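Local coordinates for protein 6-aminohexanoate-dimer hydrolase (Bacillus anthracis, PDB 4GB7) that probably hydrolyses the amide bond of 6-aminohexanoate dimers, as a serine hydrolase of the beta-lactamase clan, at residues Q315-N320 with S332-I337; N357-P362 with F369-S374; N364-F369 with I413-E418. All blocks are in the same frame, centred on the assembly; numbering follows the deposited sequence.

Read from the N terminus, contact 1 comes first: the end of helix 307-318 meets helix 332-338, closing a short excursion through strands 322-323 and 326-327. Only after this loop is shut does contact 2 open, joining strand 359-361 to strand 369-373 at the outer edge of the five-stranded sheet. Contact 3 starts in the turn between those two strands and closes at 413-418, near the end of helix 402-417, so its segments alternate with those of contact 2 and the two cross, sharing Phe369. Ile337 packs on Phe369 with CG2 3.6 Å from Phe369 CB, joining helix 332-338 to the sheet edge, while Leu317 of helix 307-318 packs on Trp359 of contact 2.

Contact 1 (Q315-N320 with S332-I337); sequences QLLLNN and SITEDI. With NO3 (nitrate ion), chain C.
The Schellman motif that ends helix 307-318 meets helix 332-338 through Asn320 and Thr334. Asn320, the C-prime residue, has positive phi (56°), and its N bonds to Leu317 O at 2.9 Å while Gly321 N returns to Leu316 O. This turn brings the Asn320 side chain up to the neighbouring helix, where Thr334 OG1 donates to Asn320 OD1 over a short 2.5 Å. The donor lies 20° out of the carbonyl plane, and the two side chains meet at roughly a right angle. Lys338 NZ is a second donor to Asn320 OD1, so two groups of helix 332-338 grip this one oxygen; the ammonium group would probably polarise the C=O further and strengthen its accepting end.

With chi1 of 60°, Thr334 keeps its hydroxyl between its own N and carbonyl carbon, while the methyl faces the other helix: Thr334 CG2 lies 3.1 Å from Leu317 O. Both helices pack against the five-stranded antiparallel sheet, as expected for a beta-lactamase fold: Leu317 and Leu318 touch Ile381, and Thr334 touches Phe369, while Ile333 leans on helix 143-155. Leu317 CD2 also approaches Ile333 CG2, at 3.9 Å, although Leu317 was built in two conformers and this approach is correspondingly doubtful.

On the outer side of the same helix end, Gln315 NE2 donates to Asn319 OD1 at 3.0 Å. It also donates to O1 of a nitrate ion, again at 3.0 Å; the ion is probably from the crystallisation liquor, and its position is doubtful because it lies too close to Asn319 ND2.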
loop_
_atom_site.group_PDB
_atom_site.type_symbol
_atom_site.label_atom_id
_atom_site.label_comp_id
_atom_site.label_asym_id
_atom_site.label_seq_id
_atom_site.Cartn_x
_atom_site.Cartn_y
_atom_site.Cartn_z
ATOM N N GLN A 315 2.430 9.200 10.453
ATOM C CA GLN A 315 2.577 9.846 11.762
ATOM C C GLN A 315 1.405 9.401 12.655
ATOM O O GLN A 315 1.617 9.162 13.833
ATOM C CB GLN A 315 2.605 11.356 11.646
ATOM C CG GLN A 315 2.800 12.063 12.966
ATOM C CD GLN A 315 4.145 11.793 13.561
ATOM O OE1 GLN A 315 5.146 11.652 12.831
ATOM N NE2 GLN A 315 4.213 11.816 14.879
ATOM N N LEU A 316 0.210 9.266 12.091
ATOM C CA LEU A 316 -0.934 8.793 12.858
ATOM C C LEU A 316 -0.646 7.427 13.459
ATOM O O LEU A 316 -0.941 7.188 14.641
ATOM C CB LEU A 316 -2.173 8.705 11.981
ATOM C CG LEU A 316 -3.455 8.220 12.653
ATOM C CD1 LEU A 316 -3.888 9.187 13.738
ATOM C CD2 LEU A 316 -4.544 7.995 11.612
ATOM N N LEU A 317 -0.027 6.553 12.676
ATOM C CA LEU A 317 0.281 5.207 13.124
ATOM C C LEU A 317 1.456 5.224 14.092
ATOM O O LEU A 317 1.481 4.502 15.078
ATOM C CB LEU A 317 0.526 4.300 11.931
ATOM C CG LEU A 317 -0.780 3.787 11.320
ATOM C CD1 LEU A 317 -0.579 3.406 9.872
ATOM C CD2 LEU A 317 -1.360 2.635 12.156
ATOM N N LEU A 318 2.427 6.086 13.826
ATOM C CA LEU A 318 3.497 6.273 14.774
ATOM C C LEU A 318 2.947 6.663 16.151
ATOM O O LEU A 318 3.447 6.205 17.183
ATOM C CB LEU A 318 4.511 7.270 14.220
ATOM C CG LEU A 318 5.756 7.461 15.030
ATOM C CD1 LEU A 318 6.585 6.144 15.149
ATOM C CD2 LEU A 318 6.569 8.611 14.407
ATOM N N ASN A 319 1.850 7.410 16.148
ATOM C CA ASN A 319 1.176 7.854 17.362
ATOM C C ASN A 319 0.034 6.965 17.737
ATOM O O ASN A 319 -0.874 7.391 18.461
ATOM C CB ASN A 319 0.695 9.291 17.184
ATOM C CG ASN A 319 1.835 10.279 16.991
ATOM O OD1 ASN A 319 1.665 11.266 16.294
ATOM N ND2 ASN A 319 2.989 10.027 17.606
ATOM N N ASN A 320 0.086 5.711 17.290
ATOM C CA ASN A 320 -0.878 4.708 17.752
ATOM C C ASN A 320 -2.344 5.086 17.522
ATOM O O ASN A 320 -3.250 4.726 18.312
ATOM C CB ASN A 320 -0.597 4.341 19.208
ATOM C CG ASN A 320 0.855 3.957 19.426
ATOM O OD1 ASN A 320 1.405 3.124 18.679
ATOM N ND2 ASN A 320 1.503 4.586 20.407
ATOM N N SER A 332 -4.828 -0.605 18.916
ATOM C CA SER A 332 -4.414 -2.001 18.716
ATOM C C SER A 332 -3.625 -2.250 17.421
ATOM O O SER A 332 -2.854 -3.211 17.364
ATOM C CB SER A 332 -5.627 -2.934 18.731
ATOM O OG SER A 332 -6.428 -2.753 17.571
ATOM N N ILE A 333 -3.823 -1.411 16.384
ATOM C CA ILE A 333 -3.215 -1.668 15.091
ATOM C C ILE A 333 -1.733 -1.721 15.276
ATOM O O ILE A 333 -1.077 -2.711 14.956
ATOM C CB ILE A 333 -3.584 -0.636 13.983
ATOM C CG1 ILE A 333 -5.073 -0.703 13.674
ATOM C CG2 ILE A 333 -2.801 -0.920 12.679
ATOM C CD1 ILE A 333 -5.651 0.451 12.889
ATOM N N THR A 334 -1.190 -0.660 15.830
ATOM C CA THR A 334 0.257 -0.601 16.003
ATOM C C THR A 334 0.730 -1.493 17.169
ATOM O O THR A 334 1.797 -2.116 17.068
ATOM C CB THR A 334 0.714 0.857 16.214
ATOM O OG1 THR A 334 0.079 1.382 17.381
ATOM C CG2 THR A 334 0.305 1.684 15.036
ATOM N N GLU A 335 -0.067 -1.597 18.243
ATOM C CA GLU A 335 0.294 -2.405 19.392
ATOM C C GLU A 335 0.504 -3.852 18.938
ATOM O O GLU A 335 1.493 -4.498 19.272
ATOM C CB GLU A 335 -0.815 -2.388 20.475
ATOM C CG GLU A 335 -0.385 -3.093 21.759
ATOM C CD GLU A 335 -1.413 -3.070 22.886
ATOM O OE1 GLU A 335 -2.628 -3.040 22.612
ATOM O OE2 GLU A 335 -0.984 -3.124 24.057
ATOM N N ASP A 336 -0.463 -4.363 18.195
ATOM C CA ASP A 336 -0.426 -5.762 17.774
ATOM C C ASP A 336 0.740 -6.033 16.819
ATOM O O ASP A 336 1.396 -7.076 16.904
ATOM C CB ASP A 336 -1.738 -6.185 17.125
ATOM C CG ASP A 336 -2.879 -6.289 18.127
ATOM O OD1 ASP A 336 -2.642 -6.096 19.337
ATOM O OD2 ASP A 336 -4.034 -6.544 17.689
ATOM N N ILE A 337 1.015 -5.084 15.939
ATOM C CA ILE A 337 2.128 -5.211 15.050
ATOM C C ILE A 337 3.436 -5.263 15.802
ATOM O O ILE A 337 4.286 -6.132 15.539
ATOM C CB ILE A 337 2.147 -4.092 14.016
ATOM C CG1 ILE A 337 0.993 -4.297 13.019
ATOM C CG2 ILE A 337 3.488 -4.048 13.329
ATOM C CD1 ILE A 337 0.613 -3.043 12.231
HETATM N N NO3 C . 6.361 11.251 17.475
HETATM O O1 NO3 C . 6.730 11.946 16.562
HETATM O O2 NO3 C . 5.046 10.787 17.484
HETATM O O3 NO3 C . 7.242 10.944 18.525
#

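Contact 2 (N357-P362 with F369-S374); sequences NQWWIP and FEVLGS
Trp360 and Glu370 form a single antiparallel bridge, a hydrogen-bonded pair. Trp360 N donates to Glu370 O at 2.8 Å, and Glu370 N returns a bond to Trp360 O at 3.0 Å. The axes of the short strands run at 125° to each other, well short of fully antiparallel, which fits pairing limited to this one bridge.

Side chains pack on both faces of the bridge. On one, Phe369 turns its edge to the face of the Trp359 six-membered ring in a T-shaped stack, centroids 5.2 Å apart and planes at 76°. Phe369 CD2 is the nearest ring atom, 3.6 Å from Trp359 CE3. Its first torsion sets the phenyl between its own N and carbonyl carbon, with its edge over the indole face. Val371 CG1 extends this apolar group, 4.0 Å from Trp359 CZ3. On the other face, Leu372 CD1 sits 4.1 Å above the centroid of the Trp360 five-membered ring and only 8° off its normal, a clear CH-pi contact. The Trp360 indole N-H is satisfied in its ring plane by a water 2.9 Å from NE1, which in turn donates to Leu372 O.

Further out, Ile337 and Thr334 of helix 332-338 back the Phe369 ring, and Val144 of helix 143-155 backs Trp359 and Val371. Trp360 meets the Tyr249 ring, and Gln358 OE1 is hydrogen-bonded to Thr254 OG1 while its side chain touches Lys143. Since Ser140 and Lys143 fit an SxxK pattern, with Tyr249 placed as in a YxN element, this edge of the five-stranded antiparallel sheet is consistent with a wall of the active site in the serine beta-lactamase fold.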
loop_
_atom_site.group_PDB
_atom_site.type_symbol
_atom_site.label_atom_id
_atom_site.label_comp_id
_atom_site.label_asym_id
_atom_site.label_seq_id
_atom_site.Cartn_x
_atom_site.Cartn_y
_atom_site.Cartn_z
ATOM N N ASN A 357 -2.054 -8.179 9.686
ATOM C CA ASN A 357 -3.054 -7.143 9.462
ATOM C C ASN A 357 -2.693 -6.118 8.382
ATOM O O ASN A 357 -2.899 -4.910 8.522
ATOM C CB ASN A 357 -3.351 -6.462 10.825
ATOM C CG ASN A 357 -3.963 -7.434 11.828
ATOM O OD1 ASN A 357 -4.649 -8.386 11.427
ATOM N ND2 ASN A 357 -3.696 -7.214 13.128
ATOM N N GLN A 358 -2.171 -6.644 7.292
ATOM C CA GLN A 358 -1.825 -5.912 6.072
ATOM C C GLN A 358 -0.479 -5.205 6.130
ATOM O O GLN A 358 -0.121 -4.501 5.179
ATOM C CB GLN A 358 -2.952 -5.006 5.554
ATOM C CG GLN A 358 -4.337 -5.699 5.446
ATOM C CD GLN A 358 -4.406 -6.707 4.299
ATOM O OE1 GLN A 358 -4.624 -6.340 3.142
ATOM N NE2 GLN A 358 -4.280 -8.008 4.632
ATOM N N TRP A 359 0.265 -5.407 7.224
ATOM C CA TRP A 359 1.621 -4.810 7.405
ATOM C C TRP A 359 2.757 -5.854 7.442
ATOM O O TRP A 359 2.629 -6.948 8.012
ATOM C CB TRP A 359 1.690 -4.027 8.715
ATOM C CG TRP A 359 0.841 -2.804 8.717
ATOM C CD1 TRP A 359 -0.490 -2.692 9.119
ATOM C CD2 TRP A 359 1.265 -1.470 8.397
ATOM N NE1 TRP A 359 -0.909 -1.419 9.013
ATOM C CE2 TRP A 359 0.112 -0.629 8.578
ATOM C CE3 TRP A 359 2.458 -0.898 7.925
ATOM C CZ2 TRP A 359 0.132 0.723 8.304
ATOM C CZ3 TRP A 359 2.470 0.462 7.678
ATOM C CH2 TRP A 359 1.322 1.266 7.867
ATOM N N TRP A 360 3.881 -5.509 6.822
ATOM C CA TRP A 360 5.125 -6.276 6.908
ATOM C C TRP A 360 5.898 -5.863 8.142
ATOM O O TRP A 360 5.956 -4.665 8.506
ATOM C CB TRP A 360 6.031 -6.049 5.699
ATOM C CG TRP A 360 5.383 -6.362 4.362
ATOM C CD1 TRP A 360 4.567 -5.547 3.615
ATOM C CD2 TRP A 360 5.464 -7.627 3.602
ATOM N NE1 TRP A 360 4.159 -6.175 2.471
ATOM C CE2 TRP A 360 4.672 -7.436 2.405
ATOM C CE3 TRP A 360 6.101 -8.857 3.811
ATOM C CZ2 TRP A 360 4.526 -8.426 1.465
ATOM C CZ3 TRP A 360 5.992 -9.830 2.824
ATOM C CH2 TRP A 360 5.212 -9.635 1.688
ATOM N N ILE A 361 6.510 -6.858 8.778
ATOM C CA ILE A 361 7.295 -6.663 9.991
ATOM C C ILE A 361 8.639 -7.303 9.760
ATOM O O ILE A 361 8.775 -8.538 9.895
ATOM C CB ILE A 361 6.596 -7.307 11.213
ATOM C CG1 ILE A 361 5.194 -6.761 11.365
ATOM C CG2 ILE A 361 7.422 -7.098 12.466
ATOM C CD1 ILE A 361 4.281 -7.634 12.179
ATOM N N PRO A 362 9.637 -6.491 9.342
ATOM C CA PRO A 362 10.928 -7.059 8.969
ATOM C C PRO A 362 11.769 -7.603 10.120
ATOM O O PRO A 362 12.777 -8.244 9.873
ATOM C CB PRO A 362 11.667 -5.838 8.353
ATOM C CG PRO A 362 11.032 -4.629 8.974
ATOM C CD PRO A 362 9.576 -5.050 9.059
ATOM N N PHE A 369 8.010 -1.198 10.959
ATOM C CA PHE A 369 7.014 -1.916 10.232
ATOM C C PHE A 369 6.696 -1.091 8.978
ATOM O O PHE A 369 6.939 0.099 8.926
ATOM C CB PHE A 369 5.781 -2.293 11.114
ATOM C CG PHE A 369 5.071 -1.118 11.749
ATOM C CD1 PHE A 369 5.549 -0.552 12.917
ATOM C CD2 PHE A 369 3.939 -0.593 11.184
ATOM C CE1 PHE A 369 4.905 0.509 13.525
ATOM C CE2 PHE A 369 3.278 0.490 11.771
ATOM C CZ PHE A 369 3.758 1.059 12.934
ATOM N N GLU A 370 6.229 -1.756 7.943
ATOM C CA GLU A 370 6.104 -1.108 6.671
ATOM C C GLU A 370 5.066 -1.765 5.789
ATOM O O GLU A 370 4.681 -2.923 5.999
ATOM C CB GLU A 370 7.466 -1.105 5.947
ATOM C CG GLU A 370 8.053 -2.482 5.634
ATOM C CD GLU A 370 9.445 -2.538 5.083
ATOM O OE1 GLU A 370 9.989 -1.491 4.737
ATOM O OE2 GLU A 370 9.976 -3.676 4.911
ATOM N N VAL A 371 4.614 -1.011 4.804
ATOM C CA VAL A 371 3.857 -1.548 3.664
ATOM C C VAL A 371 4.597 -1.202 2.394
ATOM O O VAL A 371 5.179 -0.113 2.277
ATOM C CB VAL A 371 2.354 -1.149 3.720
ATOM C CG1 VAL A 371 2.222 0.397 3.696
ATOM C CG2 VAL A 371 1.561 -1.857 2.603
ATOM N N LEU A 372 4.567 -2.136 1.449
ATOM C CA LEU A 372 5.392 -2.073 0.239
ATOM C C LEU A 372 4.439 -2.137 -0.923
ATOM O O LEU A 372 3.362 -2.773 -0.805
ATOM C CB LEU A 372 6.336 -3.263 0.192
ATOM C CG LEU A 372 7.345 -3.299 1.350
ATOM C CD1 LEU A 372 7.943 -4.708 1.500
ATOM C CD2 LEU A 372 8.418 -2.241 1.147
ATOM N N GLY A 373 4.845 -1.559 -2.048
ATOM C CA GLY A 373 4.099 -1.716 -3.298
ATOM C C GLY A 373 4.971 -1.767 -4.506
ATOM O O GLY A 373 6.094 -1.229 -4.470
ATOM N N SER A 374 4.478 -2.421 -5.553
ATOM C CA SER A 374 5.237 -2.562 -6.770
ATOM C C SER A 374 5.700 -1.243 -7.324
ATOM O O SER A 374 5.052 -0.202 -7.146
ATOM C CB SER A 374 4.462 -3.311 -7.838
ATOM O OG SER A 374 4.135 -4.590 -7.348
HETATM O O HOH W 1 2.327 -4.778 0.682
#

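Contact 3 (N364-F369 with I413-E418); sequences NEQGAF and IAHHLE
Gln366 reaches toward His415 and Ala414 from a type I turn. From CB, its chain passes to CG beside the backbone N and bends at chi2, -67°, which swings the amide onto helix 402-417. At the tip, OE1 accepts from His415 NE2 at 2.8 Å with an N-H...O angle of 163°. The donor stands 56° above the amide's carbonyl plane, while OE1 lies close to the imidazole plane. The other branch, Gln366 NE2, passes 4.0 Å from Ala414 CB and donates to Asp382 of strand 377-382, which fixes the amide's rotation.

The turn, Asn364 to Gly367, links strands 359-361 and 369-373. Gln366 N to Asn364 OD1, at 2.9 Å, makes an Asx turn, and Ala368 N adds a second bond to Asn364 OD1, 3.0 Å long, from the opposite face of its plane.

Glu365 brings its carboxylate to the edge of the same imidazole, OE1 3.4 Å from His415 CE1. As His415 ND1 bonds to O of the C-terminal residue Gln422, both ring nitrogens act as donors, which would suit a protonated imidazole between this carboxylate and that of the chain end.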
loop_
_atom_site.group_PDB
_atom_site.type_symbol
_atom_site.label_atom_id
_atom_site.label_comp_id
_atom_site.label_asym_id
_atom_site.label_seq_id
_atom_site.Cartn_x
_atom_site.Cartn_y
_atom_site.Cartn_z
ATOM N N ASN A 364 13.729 -5.663 12.049
ATOM C CA ASN A 364 14.975 -4.972 11.951
ATOM C C ASN A 364 15.346 -4.388 13.315
ATOM O O ASN A 364 14.587 -4.500 14.301
ATOM C CB ASN A 364 15.011 -3.972 10.777
ATOM C CG ASN A 364 14.275 -2.656 11.044
ATOM O OD1 ASN A 364 13.729 -2.419 12.127
ATOM N ND2 ASN A 364 14.237 -1.783 10.014
ATOM N N GLU A 365 16.514 -3.759 13.386
ATOM C CA GLU A 365 17.001 -3.302 14.680
ATOM C C GLU A 365 16.187 -2.140 15.238
ATOM O O GLU A 365 16.392 -1.774 16.409
ATOM C CB GLU A 365 18.478 -2.934 14.644
ATOM C CG GLU A 365 18.817 -1.732 13.798
ATOM C CD GLU A 365 20.275 -1.357 13.953
ATOM O OE1 GLU A 365 20.713 -0.886 15.040
ATOM O OE2 GLU A 365 20.961 -1.498 12.973
ATOM N N GLN A 366 15.314 -1.541 14.404
ATOM C CA GLN A 366 14.471 -0.421 14.871
ATOM C C GLN A 366 13.110 -0.848 15.283
ATOM O O GLN A 366 12.352 -0.022 15.786
ATOM C CB GLN A 366 14.297 0.619 13.790
ATOM C CG GLN A 366 15.611 1.094 13.208
ATOM C CD GLN A 366 16.432 1.869 14.205
ATOM O OE1 GLN A 366 17.408 1.370 14.727
ATOM N NE2 GLN A 366 16.011 3.090 14.498
ATOM N N GLY A 367 12.759 -2.098 15.028
ATOM C CA GLY A 367 11.389 -2.519 15.313
ATOM C C GLY A 367 10.432 -1.885 14.273
ATOM O O GLY A 367 9.241 -1.670 14.578
ATOM N N ALA A 368 10.944 -1.611 13.055
ATOM C CA ALA A 368 10.125 -0.905 12.031
ATOM C C ALA A 368 9.052 -1.798 11.486
ATOM O O ALA A 368 9.151 -3.028 11.533
ATOM C CB ALA A 368 10.977 -0.297 10.928
ATOM N N PHE A 369 8.010 -1.198 10.959
ATOM C CA PHE A 369 7.014 -1.916 10.232
ATOM C C PHE A 369 6.696 -1.091 8.978
ATOM O O PHE A 369 6.939 0.099 8.926
ATOM C CB PHE A 369 5.781 -2.293 11.114
ATOM C CG PHE A 369 5.071 -1.118 11.749
ATOM C CD1 PHE A 369 5.549 -0.552 12.917
ATOM C CD2 PHE A 369 3.939 -0.593 11.184
ATOM C CE1 PHE A 369 4.905 0.509 13.525
ATOM C CE2 PHE A 369 3.278 0.490 11.771
ATOM C CZ PHE A 369 3.758 1.059 12.934
ATOM N N ILE A 413 19.537 6.513 7.792
ATOM C CA ILE A 413 18.927 7.830 7.942
ATOM C C ILE A 413 18.429 8.052 9.377
ATOM O O ILE A 413 18.683 9.082 9.972
ATOM C CB ILE A 413 17.802 8.106 6.905
ATOM C CG1 ILE A 413 18.375 8.155 5.501
ATOM C CG2 ILE A 413 17.027 9.397 7.299
ATOM C CD1 ILE A 413 17.320 8.076 4.408
ATOM N N ALA A 414 17.677 7.092 9.915
ATOM C CA ALA A 414 17.203 7.190 11.288
ATOM C C ALA A 414 18.367 7.453 12.275
ATOM O O ALA A 414 18.274 8.293 13.173
ATOM C CB ALA A 414 16.459 5.897 11.679
ATOM N N HIS A 415 19.440 6.683 12.169
ATOM C CA HIS A 415 20.531 6.810 13.138
ATOM C C HIS A 415 21.218 8.173 12.989
ATOM O O HIS A 415 21.669 8.753 13.961
ATOM C CB HIS A 415 21.540 5.696 12.942
ATOM C CG HIS A 415 21.019 4.348 13.340
ATOM N ND1 HIS A 415 21.712 3.208 13.153
ATOM C CD2 HIS A 415 19.784 3.974 13.890
ATOM C CE1 HIS A 415 20.975 2.174 13.626
ATOM N NE2 HIS A 415 19.800 2.651 14.051
ATOM N N HIS A 416 21.316 8.667 11.763
ATOM C CA HIS A 416 21.818 10.019 11.508
ATOM C C HIS A 416 20.973 11.101 12.155
ATOM O O HIS A 416 21.507 11.994 12.824
ATOM C CB HIS A 416 21.952 10.239 10.024
ATOM C CG HIS A 416 22.339 11.636 9.651
ATOM N ND1 HIS A 416 23.608 12.079 9.717
ATOM C CD2 HIS A 416 21.580 12.675 9.185
ATOM C CE1 HIS A 416 23.656 13.354 9.304
ATOM N NE2 HIS A 416 22.408 13.723 8.977
ATOM N N LEU A 417 19.655 11.011 12.000
ATOM C CA LEU A 417 18.727 11.980 12.564
ATOM C C LEU A 417 18.710 11.908 14.092
ATOM O O LEU A 417 18.458 12.912 14.768
ATOM C CB LEU A 417 17.322 11.740 11.983
ATOM C CG LEU A 417 17.139 12.019 10.486
ATOM C CD1 LEU A 417 15.718 11.710 10.100
ATOM C CD2 LEU A 417 17.517 13.444 10.078
ATOM N N GLU A 418 18.979 10.727 14.644
ATOM C CA GLU A 418 19.054 10.542 16.068
ATOM C C GLU A 418 20.408 10.964 16.641
ATOM O O GLU A 418 20.594 10.908 17.823
ATOM C CB GLU A 418 18.717 9.076 16.445
ATOM C CG GLU A 418 17.268 8.652 16.263
ATOM C CD GLU A 418 16.346 9.240 17.324
ATOM O OE1 GLU A 418 16.328 8.687 18.431
ATOM O OE2 GLU A 418 15.653 10.248 17.053
#